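Local coordinates for CoA binding domain protein (PDB 3QA9) that is of unknown function but has the Rossmann-like fold of the CoA binding domain family, a parallel sheet with helices packed on both faces, at residues L7-I12 against H134-G139; E32-I37 against D79-P84; L112-A117 against L122-N127. All blocks are in the same frame, centred on the assembly; numbering follows the deposited sequence.

Contact 1: residues L7-I12 against H134-G139; sequences LTDEDI and HERLLG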
loop_
_atom_site.group_PDB
_atom_site.type_symbol
_atom_site.label_atom_id
_atom_site.label_comp_id
_atom_site.label_asym_id
_atom_site.label_seq_id
_atom_site.Cartn_x
_atom_site.Cartn_y
_atom_site.Cartn_z
ATOM N N LEU A 7 7.945 9.932 9.867
ATOM C CA LEU A 7 7.066 10.968 9.345
ATOM C C LEU A 7 6.136 11.491 10.426
ATOM O O LEU A 7 5.952 10.860 11.462
ATOM C CB LEU A 7 6.229 10.422 8.188
ATOM C CG LEU A 7 6.991 9.799 7.016
ATOM C CD1 LEU A 7 5.993 9.158 6.063
ATOM C CD2 LEU A 7 7.818 10.860 6.296
ATOM N N THR A 8 5.556 12.657 10.170
ATOM C CA THR A 8 4.625 13.277 11.095
ATOM C C THR A 8 3.224 12.943 10.616
ATOM O O THR A 8 3.031 12.502 9.480
ATOM C CB THR A 8 4.757 14.812 11.087
ATOM O OG1 THR A 8 4.522 15.298 9.757
ATOM C CG2 THR A 8 6.149 15.240 11.539
ATOM N N ASP A 9 2.243 13.144 11.485
ATOM C CA ASP A 9 0.863 12.900 11.103
ATOM C C ASP A 9 0.488 13.746 9.882
ATOM O O ASP A 9 -0.269 13.301 9.036
ATOM C CB ASP A 9 -0.076 13.222 12.260
ATOM C CG ASP A 9 -0.123 12.122 13.312
ATOM O OD1 ASP A 9 0.572 11.095 13.153
ATOM O OD2 ASP A 9 -0.869 12.299 14.294
ATOM N N GLU A 10 1.023 14.961 9.784
ATOM C CA GLU A 10 0.730 15.838 8.636
ATOM C C GLU A 10 1.179 15.192 7.323
ATOM O O GLU A 10 0.455 15.220 6.330
ATOM C CB GLU A 10 1.418 17.208 8.805
ATOM C CG GLU A 10 1.504 18.044 7.523
ATOM C CD GLU A 10 0.156 18.370 6.914
ATOM O OE1 GLU A 10 0.108 18.754 5.729
ATOM O OE2 GLU A 10 -0.852 18.234 7.620
ATOM N N ASP A 11 2.377 14.616 7.328
ATOM C CA ASP A 11 2.923 13.955 6.141
ATOM C C ASP A 11 2.036 12.775 5.740
ATOM O O ASP A 11 1.766 12.549 4.573
ATOM C CB ASP A 11 4.340 13.404 6.390
ATOM C CG ASP A 11 5.349 14.470 6.786
ATOM O OD1 ASP A 11 5.261 15.608 6.292
ATOM O OD2 ASP A 11 6.239 14.139 7.598
ATOM N N ILE A 12 1.614 11.998 6.727
ATOM C CA ILE A 12 0.758 10.850 6.466
ATOM C C ILE A 12 -0.552 11.328 5.858
ATOM O O ILE A 12 -1.064 10.759 4.898
ATOM C CB ILE A 12 0.473 10.081 7.764
ATOM C CG1 ILE A 12 1.769 9.471 8.290
ATOM C CG2 ILE A 12 -0.555 9.011 7.504
ATOM C CD1 ILE A 12 2.431 8.526 7.312
ATOM N N HIS A 134 -6.286 6.459 7.815
ATOM C CA HIS A 134 -7.337 7.229 7.173
ATOM C C HIS A 134 -8.384 7.578 8.222
ATOM O O HIS A 134 -8.831 8.718 8.304
ATOM C CB HIS A 134 -7.975 6.429 6.040
ATOM C CG HIS A 134 -8.771 7.267 5.090
ATOM N ND1 HIS A 134 -9.994 7.813 5.421
ATOM C CD2 HIS A 134 -8.498 7.691 3.833
ATOM C CE1 HIS A 134 -10.437 8.539 4.410
ATOM N NE2 HIS A 134 -9.546 8.483 3.434
ATOM N N GLU A 135 -8.765 6.591 9.030
ATOM C CA GLU A 135 -9.765 6.796 10.076
ATOM C C GLU A 135 -9.284 7.772 11.154
ATOM O O GLU A 135 -10.053 8.569 11.690
ATOM C CB GLU A 135 -10.109 5.458 10.738
ATOM C CG GLU A 135 -10.502 4.356 9.763
ATOM C CD GLU A 135 -10.776 3.020 10.450
ATOM O OE1 GLU A 135 -10.071 2.687 11.432
ATOM O OE2 GLU A 135 -11.686 2.291 9.995
ATOM N N ARG A 136 -7.998 7.702 11.457
ATOM C CA ARG A 136 -7.377 8.526 12.488
ATOM C C ARG A 136 -7.125 9.975 12.077
ATOM O O ARG A 136 -7.331 10.911 12.845
ATOM C CB ARG A 136 -6.043 7.885 12.871
ATOM C CG ARG A 136 -5.398 8.426 14.108
ATOM C CD ARG A 136 -4.172 7.593 14.474
ATOM N NE ARG A 136 -3.014 7.799 13.606
ATOM C CZ ARG A 136 -2.196 8.844 13.677
ATOM N NH1 ARG A 136 -2.401 9.795 14.572
ATOM N NH2 ARG A 136 -1.148 8.926 12.874
ATOM N N LEU A 137 -6.678 10.140 10.845
ATOM C CA LEU A 137 -6.307 11.444 10.324
ATOM C C LEU A 137 -7.296 12.149 9.449
ATOM O O LEU A 137 -7.289 13.366 9.353
ATOM C CB LEU A 137 -5.005 11.310 9.553
ATOM C CG LEU A 137 -3.882 10.770 10.413
ATOM C CD1 LEU A 137 -2.602 10.748 9.619
ATOM C CD2 LEU A 137 -3.725 11.653 11.618
ATOM N N LEU A 138 -8.106 11.376 8.758
ATOM C CA LEU A 138 -9.107 11.947 7.894
ATOM C C LEU A 138 -10.415 11.370 8.409
ATOM O O LEU A 138 -11.232 10.865 7.681
ATOM C CB LEU A 138 -8.841 11.547 6.450
ATOM C CG LEU A 138 -7.516 12.050 5.864
ATOM C CD1 LEU A 138 -7.270 11.373 4.552
ATOM C CD2 LEU A 138 -7.536 13.555 5.666
ATOM N N GLY A 139 -10.564 11.465 9.716
ATOM C CA GLY A 139 -11.737 10.979 10.398
ATOM C C GLY A 139 -13.042 11.652 10.050
ATOM O O GLY A 139 -13.049 12.851 9.643
#
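Asp9 and Leu137 are the residues whose backbones come nearest, CA to CA 7.4 Å, where the first turn of helix 9-18 passes the last turn of helix 130-137. Side chains do most of the bridging, and the two segments bury 181 Å² in total. The polar half is a two-pronged salt bridge. Arg136 grips the Asp9 carboxylate end-on, with NH2 on OD1 at 2.8 Å and NH1 on OD2 at 2.9 Å; the first bond is almost straight, at 176°. The two oxygens lie in or close to the guanidinium plane, yet the nitrogens reach them from above the carboxylate plane, because the two flat groups are turned 58° against each other. The Arg136 chain runs out extended and then bends at chi3 (73°), which swings the guanidinium back over its own neighbour Leu137, whose CD2 lies against one face near the rim. NH2 is shared with Glu133, a second acid that probably helps to fix the group's rotation.

Next to the ion pair the contact turns apolar. Leu137 CD1 touches both the Asp9 backbone oxygen, 3.5 Å away, and CG2 of Ile12, at a tight 3.4 Å, while its other methyl, CD2, stays 4.0 Å from Asp9 OD2. Ile12 is the buried member, and its far end leads on to Val125 of the sheet.

Helix 9-18 starts with a capping box: Thr8 N donates to Asp11 OD2 at 3.0 Å, and Asp11 N returns a weak bond to Thr8 OG1. The whole is a helix-to-helix contact between the N-terminal and C-terminal helices of this Rossmann-like domain, an outer salt bridge lying beside a leucine-isoleucine pair.

Contact 2: residues E32-I37 against D79-P84; sequences ERDANI and DLFVDP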
loop_
_atom_site.group_PDB
_atom_site.type_symbol
_atom_site.label_atom_id
_atom_site.label_comp_id
_atom_site.label_asym_id
_atom_site.label_seq_id
_atom_site.Cartn_x
_atom_site.Cartn_y
_atom_site.Cartn_z
ATOM N N GLU A 32 -11.828 -12.191 5.697
ATOM C CA GLU A 32 -11.258 -11.939 7.002
ATOM C C GLU A 32 -9.798 -11.548 6.976
ATOM O O GLU A 32 -9.239 -11.270 8.017
ATOM C CB GLU A 32 -11.434 -13.149 7.919
ATOM C CG GLU A 32 -12.714 -13.141 8.703
ATOM C CD GLU A 32 -13.927 -13.081 7.824
ATOM O OE1 GLU A 32 -14.054 -13.954 6.938
ATOM O OE2 GLU A 32 -14.753 -12.163 8.016
ATOM N N ARG A 33 -9.175 -11.532 5.803
ATOM C CA ARG A 33 -7.763 -11.159 5.720
ATOM C C ARG A 33 -7.596 -9.649 5.766
ATOM O O ARG A 33 -8.345 -8.924 5.124
ATOM C CB ARG A 33 -7.116 -11.690 4.429
ATOM C CG ARG A 33 -6.672 -13.149 4.469
ATOM C CD ARG A 33 -5.569 -13.375 5.492
ATOM N NE ARG A 33 -4.383 -12.543 5.257
ATOM C CZ ARG A 33 -3.572 -12.648 4.205
ATOM N NH1 ARG A 33 -3.806 -13.554 3.264
ATOM N NH2 ARG A 33 -2.516 -11.848 4.103
ATOM N N ASP A 34 -6.605 -9.178 6.517
ATOM C CA ASP A 34 -6.345 -7.742 6.630
ATOM C C ASP A 34 -6.214 -7.097 5.253
ATOM O O ASP A 34 -6.769 -6.025 5.005
ATOM C CB ASP A 34 -5.071 -7.504 7.453
ATOM C CG ASP A 34 -3.915 -8.389 7.015
ATOM O OD1 ASP A 34 -4.157 -9.394 6.303
ATOM O OD2 ASP A 34 -2.760 -8.099 7.400
ATOM N N ALA A 35 -5.498 -7.766 4.353
ATOM C CA ALA A 35 -5.302 -7.259 2.999
ATOM C C ALA A 35 -6.630 -7.003 2.287
ATOM O O ALA A 35 -6.774 -6.026 1.549
ATOM C CB ALA A 35 -4.467 -8.244 2.195
ATOM N N ASN A 36 -7.596 -7.889 2.497
ATOM C CA ASN A 36 -8.910 -7.745 1.873
ATOM C C ASN A 36 -9.683 -6.585 2.501
ATOM O O ASN A 36 -10.250 -5.738 1.797
ATOM C CB ASN A 36 -9.698 -9.052 2.025
ATOM C CG ASN A 36 -11.026 -9.032 1.284
ATOM O OD1 ASN A 36 -11.987 -8.400 1.721
ATOM N ND2 ASN A 36 -11.084 -9.729 0.156
ATOM N N ILE A 37 -9.700 -6.540 3.828
ATOM C CA ILE A 37 -10.407 -5.479 4.537
ATOM C C ILE A 37 -9.897 -4.091 4.153
ATOM O O ILE A 37 -10.684 -3.193 3.840
ATOM C CB ILE A 37 -10.275 -5.654 6.059
ATOM C CG1 ILE A 37 -10.966 -6.951 6.494
ATOM C CG2 ILE A 37 -10.874 -4.457 6.771
ATOM C CD1 ILE A 37 -10.717 -7.316 7.960
ATOM N N ASP A 79 1.324 -0.474 -1.384
ATOM C CA ASP A 79 0.934 -0.886 -0.042
ATOM C C ASP A 79 1.250 -2.367 0.121
ATOM O O ASP A 79 0.675 -3.215 -0.548
ATOM C CB ASP A 79 -0.565 -0.608 0.129
ATOM C CG ASP A 79 -1.048 -0.743 1.563
ATOM O OD1 ASP A 79 -0.256 -0.551 2.504
ATOM O OD2 ASP A 79 -2.252 -1.013 1.732
ATOM N N LEU A 80 2.165 -2.659 1.035
ATOM C CA LEU A 80 2.640 -4.014 1.272
ATOM C C LEU A 80 2.030 -4.856 2.369
ATOM O O LEU A 80 1.946 -4.443 3.514
ATOM C CB LEU A 80 4.148 -3.980 1.510
ATOM C CG LEU A 80 4.969 -3.288 0.430
ATOM C CD1 LEU A 80 6.412 -3.262 0.861
ATOM C CD2 LEU A 80 4.811 -4.012 -0.900
ATOM N N PHE A 81 1.638 -6.063 1.984
ATOM C CA PHE A 81 1.084 -7.060 2.888
ATOM C C PHE A 81 1.912 -8.291 2.532
ATOM O O PHE A 81 1.414 -9.219 1.898
ATOM C CB PHE A 81 -0.396 -7.321 2.578
ATOM C CG PHE A 81 -1.316 -6.256 3.090
ATOM C CD1 PHE A 81 -1.802 -6.307 4.394
ATOM C CD2 PHE A 81 -1.741 -5.232 2.257
ATOM C CE1 PHE A 81 -2.668 -5.324 4.875
ATOM C CE2 PHE A 81 -2.609 -4.239 2.727
ATOM C CZ PHE A 81 -3.087 -4.299 4.029
ATOM N N VAL A 82 3.188 -8.274 2.916
ATOM C CA VAL A 82 4.102 -9.377 2.609
ATOM C C VAL A 82 5.089 -9.621 3.745
ATOM O O VAL A 82 5.286 -8.765 4.608
ATOM C CB VAL A 82 4.936 -9.081 1.335
ATOM C CG1 VAL A 82 4.025 -8.876 0.150
ATOM C CG2 VAL A 82 5.802 -7.837 1.553
ATOM N N ASP A 83 5.706 -10.799 3.744
ATOM C CA ASP A 83 6.696 -11.124 4.762
ATOM C C ASP A 83 7.878 -10.187 4.514
ATOM O O ASP A 83 8.220 -9.905 3.369
ATOM C CB ASP A 83 7.140 -12.582 4.618
ATOM C CG ASP A 83 6.065 -13.569 5.048
ATOM O OD1 ASP A 83 6.018 -14.680 4.478
ATOM O OD2 ASP A 83 5.278 -13.238 5.959
ATOM N N PRO A 84 8.508 -9.680 5.583
ATOM C CA PRO A 84 9.650 -8.772 5.435
ATOM C C PRO A 84 10.752 -9.207 4.464
ATOM O O PRO A 84 11.274 -8.395 3.701
ATOM C CB PRO A 84 10.165 -8.645 6.862
ATOM C CG PRO A 84 8.905 -8.697 7.663
ATOM C CD PRO A 84 8.166 -9.855 7.005
HETATM O O HOH W 1 -0.835 -10.914 1.854
#
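Ala35, in the first turn of helix 34-43, lies against the ring of Phe81, just past the end of strand 77-80; this is the C-terminal edge of the parallel sheet in a Rossmann-like fold, where loops and helix starts gather. The CA atoms of the two residues are 6.4 Å apart.

The main interaction is CH-pi. Ala35 CA sits 3.7 Å from the centroid of the Phe81 ring and only 9° off the ring normal, so the helix backbone itself rests over the middle of the face. Ala35 CB extends the contact to the root of the ring, 3.8 Å from Phe81 CG. Phe81 has its CG beside the backbone N (chi1 -77°), which sends the ring toward the helix; Leu24 of strand 21-25 and Gln105 of a loop also touch it.

A polar group meets the ring's edge. Asp34 OD2 lies near the ring plane, 3.6 Å from Phe81 CD1, with the carboxylate turned 81° from the ring; an acid so placed would probably be favoured by the positive edge of the aromatic. The other oxygen serves its own segment. Asp34 OD1 takes a weak bond from Ala35 N, and Arg33 NE forms a weak salt bridge with Asp34 OD1 at 3.3 Å. The Asp34 CG lies between backbone N and carbonyl carbon, which places OD1 near Ala35 N at the start of the helix.

No direct hydrogen bond crosses. Solvent supplies the link instead: one water accepts from Arg33 NH2 at 3.0 Å and donates to Phe81 O at 2.8 Å.

Contact 3: residues L112-A117 against L122-N127; sequences LAARQA and LIIVAN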
loop_
_atom_site.group_PDB
_atom_site.type_symbol
_atom_site.label_atom_id
_atom_site.label_comp_id
_atom_site.label_asym_id
_atom_site.label_seq_id
_atom_site.Cartn_x
_atom_site.Cartn_y
_atom_site.Cartn_z
ATOM N N LEU A 112 16.405 -2.953 5.100
ATOM C CA LEU A 112 17.154 -2.878 3.849
ATOM C C LEU A 112 16.279 -2.465 2.675
ATOM O O LEU A 112 16.692 -1.651 1.850
ATOM C CB LEU A 112 17.835 -4.212 3.555
ATOM C CG LEU A 112 18.943 -4.577 4.548
ATOM C CD1 LEU A 112 19.474 -5.956 4.218
ATOM C CD2 LEU A 112 20.059 -3.541 4.498
ATOM N N ALA A 113 15.074 -3.021 2.600
ATOM C CA ALA A 113 14.152 -2.683 1.515
ATOM C C ALA A 113 13.759 -1.213 1.621
ATOM O O ALA A 113 13.711 -0.493 0.620
ATOM C CB ALA A 113 12.904 -3.567 1.587
ATOM N N ALA A 114 13.476 -0.772 2.841
ATOM C CA ALA A 114 13.087 0.619 3.070
ATOM C C ALA A 114 14.185 1.580 2.634
ATOM O O ALA A 114 13.924 2.582 1.966
ATOM C CB ALA A 114 12.762 0.837 4.551
ATOM N N ARG A 115 15.419 1.270 3.009
ATOM C CA ARG A 115 16.549 2.121 2.655
ATOM C C ARG A 115 16.719 2.214 1.140
ATOM O O ARG A 115 16.952 3.287 0.594
ATOM C CB ARG A 115 17.821 1.590 3.330
ATOM C CG ARG A 115 19.129 2.357 3.038
ATOM C CD ARG A 115 19.065 3.843 3.424
ATOM N NE ARG A 115 18.724 4.090 4.825
ATOM C CZ ARG A 115 19.599 4.203 5.825
ATOM N NH1 ARG A 115 20.899 4.091 5.600
ATOM N NH2 ARG A 115 19.166 4.449 7.057
ATOM N N GLN A 116 16.577 1.095 0.452
ATOM C CA GLN A 116 16.694 1.110 -0.997
ATOM C C GLN A 116 15.650 2.047 -1.606
ATOM O O GLN A 116 15.949 2.844 -2.483
ATOM C CB GLN A 116 16.533 -0.305 -1.543
ATOM C CG GLN A 116 16.868 -0.409 -2.997
ATOM C CD GLN A 116 16.818 -1.835 -3.470
ATOM O OE1 GLN A 116 16.240 -2.697 -2.811
ATOM N NE2 GLN A 116 17.420 -2.098 -4.616
ATOM N N ALA A 117 14.420 1.962 -1.130
ATOM C CA ALA A 117 13.373 2.850 -1.633
ATOM C C ALA A 117 13.717 4.302 -1.337
ATOM O O ALA A 117 13.607 5.162 -2.207
ATOM C CB ALA A 117 12.048 2.517 -1.002
ATOM N N LEU A 122 11.859 7.578 -2.958
ATOM C CA LEU A 122 10.516 7.316 -2.463
ATOM C C LEU A 122 10.364 7.550 -0.969
ATOM O O LEU A 122 11.323 7.454 -0.205
ATOM C CB LEU A 122 10.082 5.883 -2.788
ATOM C CG LEU A 122 9.824 5.566 -4.262
ATOM C CD1 LEU A 122 11.162 5.410 -4.988
ATOM C CD2 LEU A 122 8.991 4.294 -4.380
ATOM N N ILE A 123 9.138 7.867 -0.568
ATOM C CA ILE A 123 8.812 8.077 0.828
ATOM C C ILE A 123 8.464 6.697 1.354
ATOM O O ILE A 123 7.931 5.857 0.639
ATOM C CB ILE A 123 7.626 9.039 0.988
ATOM C CG1 ILE A 123 8.052 10.446 0.542
ATOM C CG2 ILE A 123 7.161 9.067 2.439
ATOM C CD1 ILE A 123 6.921 11.458 0.595
ATOM N N ILE A 124 8.787 6.489 2.618
ATOM C CA ILE A 124 8.606 5.232 3.326
ATOM C C ILE A 124 7.612 5.435 4.475
ATOM O O ILE A 124 7.763 6.369 5.241
ATOM C CB ILE A 124 10.008 4.791 3.926
ATOM C CG1 ILE A 124 10.934 4.210 2.856
ATOM C CG2 ILE A 124 9.849 3.832 5.015
ATOM C CD1 ILE A 124 10.281 3.736 1.642
ATOM N N VAL A 125 6.590 4.591 4.579
ATOM C CA VAL A 125 5.649 4.656 5.702
ATOM C C VAL A 125 5.819 3.268 6.309
ATOM O O VAL A 125 5.815 2.281 5.581
ATOM C CB VAL A 125 4.179 4.857 5.253
ATOM C CG1 VAL A 125 3.268 4.892 6.481
ATOM C CG2 VAL A 125 4.046 6.164 4.482
ATOM N N ALA A 126 6.000 3.174 7.621
ATOM C CA ALA A 126 6.214 1.859 8.210
ATOM C C ALA A 126 5.490 1.616 9.521
ATOM O O ALA A 126 5.394 2.493 10.387
ATOM C CB ALA A 126 7.713 1.614 8.387
ATOM N N ASN A 127 4.995 0.391 9.641
ATOM C CA ASN A 127 4.246 -0.064 10.794
ATOM C C ASN A 127 3.005 0.798 11.040
ATOM O O ASN A 127 2.723 1.222 12.158
ATOM C CB ASN A 127 5.124 -0.111 12.044
ATOM C CG ASN A 127 4.656 -1.170 13.027
ATOM O OD1 ASN A 127 4.620 -0.942 14.224
ATOM N ND2 ASN A 127 4.303 -2.339 12.514
#
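The beta-alpha-beta unit made of strand 101-104, helix 111-119 and strand 123-126 closes here, with Ala114 and Ala117 of the helix meeting Leu122 and Ile124 of the returning chain. All four are buried. Evidence for close approach is the backbone spacing: CA atoms are 5.4 Å apart for Ala117 and Leu122, which only a short turn separates, and 6.4 Å for Ala114 and Ile124, consistent with the small alanine side chain.

A single hydrogen bond ties the turn: Leu122 N donates to Ala117 O at 3.1 Å, with an N-H...O angle of 150°. The donor stands above the carbonyl plane, 37° out of it. Leu122 CB also lies 3.6 Å from Ala117 O.

The rest is van der Waals contact. Ile124 points at the helix with CG1 beside its backbone N, which carries CG1 to within 3.5 Å of Ala114 O and CD1 up to Ala117 CB at 3.4 Å. That methyl contact is tighter than usual, and chi2 of Ile124 (-20°) is nearly eclipsed, so the exact place of CD1 is doubtful, while the CG1 contact does not depend on it. Val91 and Ile95 of helix 87-97 adjoin Ala117 and Leu122 respectively, while neighbouring Val125 meets helix 9-18.

Helix laid on sheet through small residues, followed by a short return into the outermost parallel strand, is the crossover arrangement of Rossmann-like domains.

Overall arrangement
Contact 3 is the buried one; contacts 1 and 2 are only partly buried, and that difference shows in their chemistry. Alanine and branched aliphatic groups serve at contact 3, whereas contact 1 adds a salt bridge and contact 2 a carboxylate and a water beside its aromatic ring. Contacts 1 and 3 touch: Leu7 CD1 lies 3.4 Å from Ile124 O, and strand 123-126 is followed in the chain by helix 130-137. Contacts 2 and 3 reach the same sheet, through strands 77-80 and 123-126, with centres about 17 Å apart and no touch. Contact 1 joins helix to helix, bringing the first and last helices together.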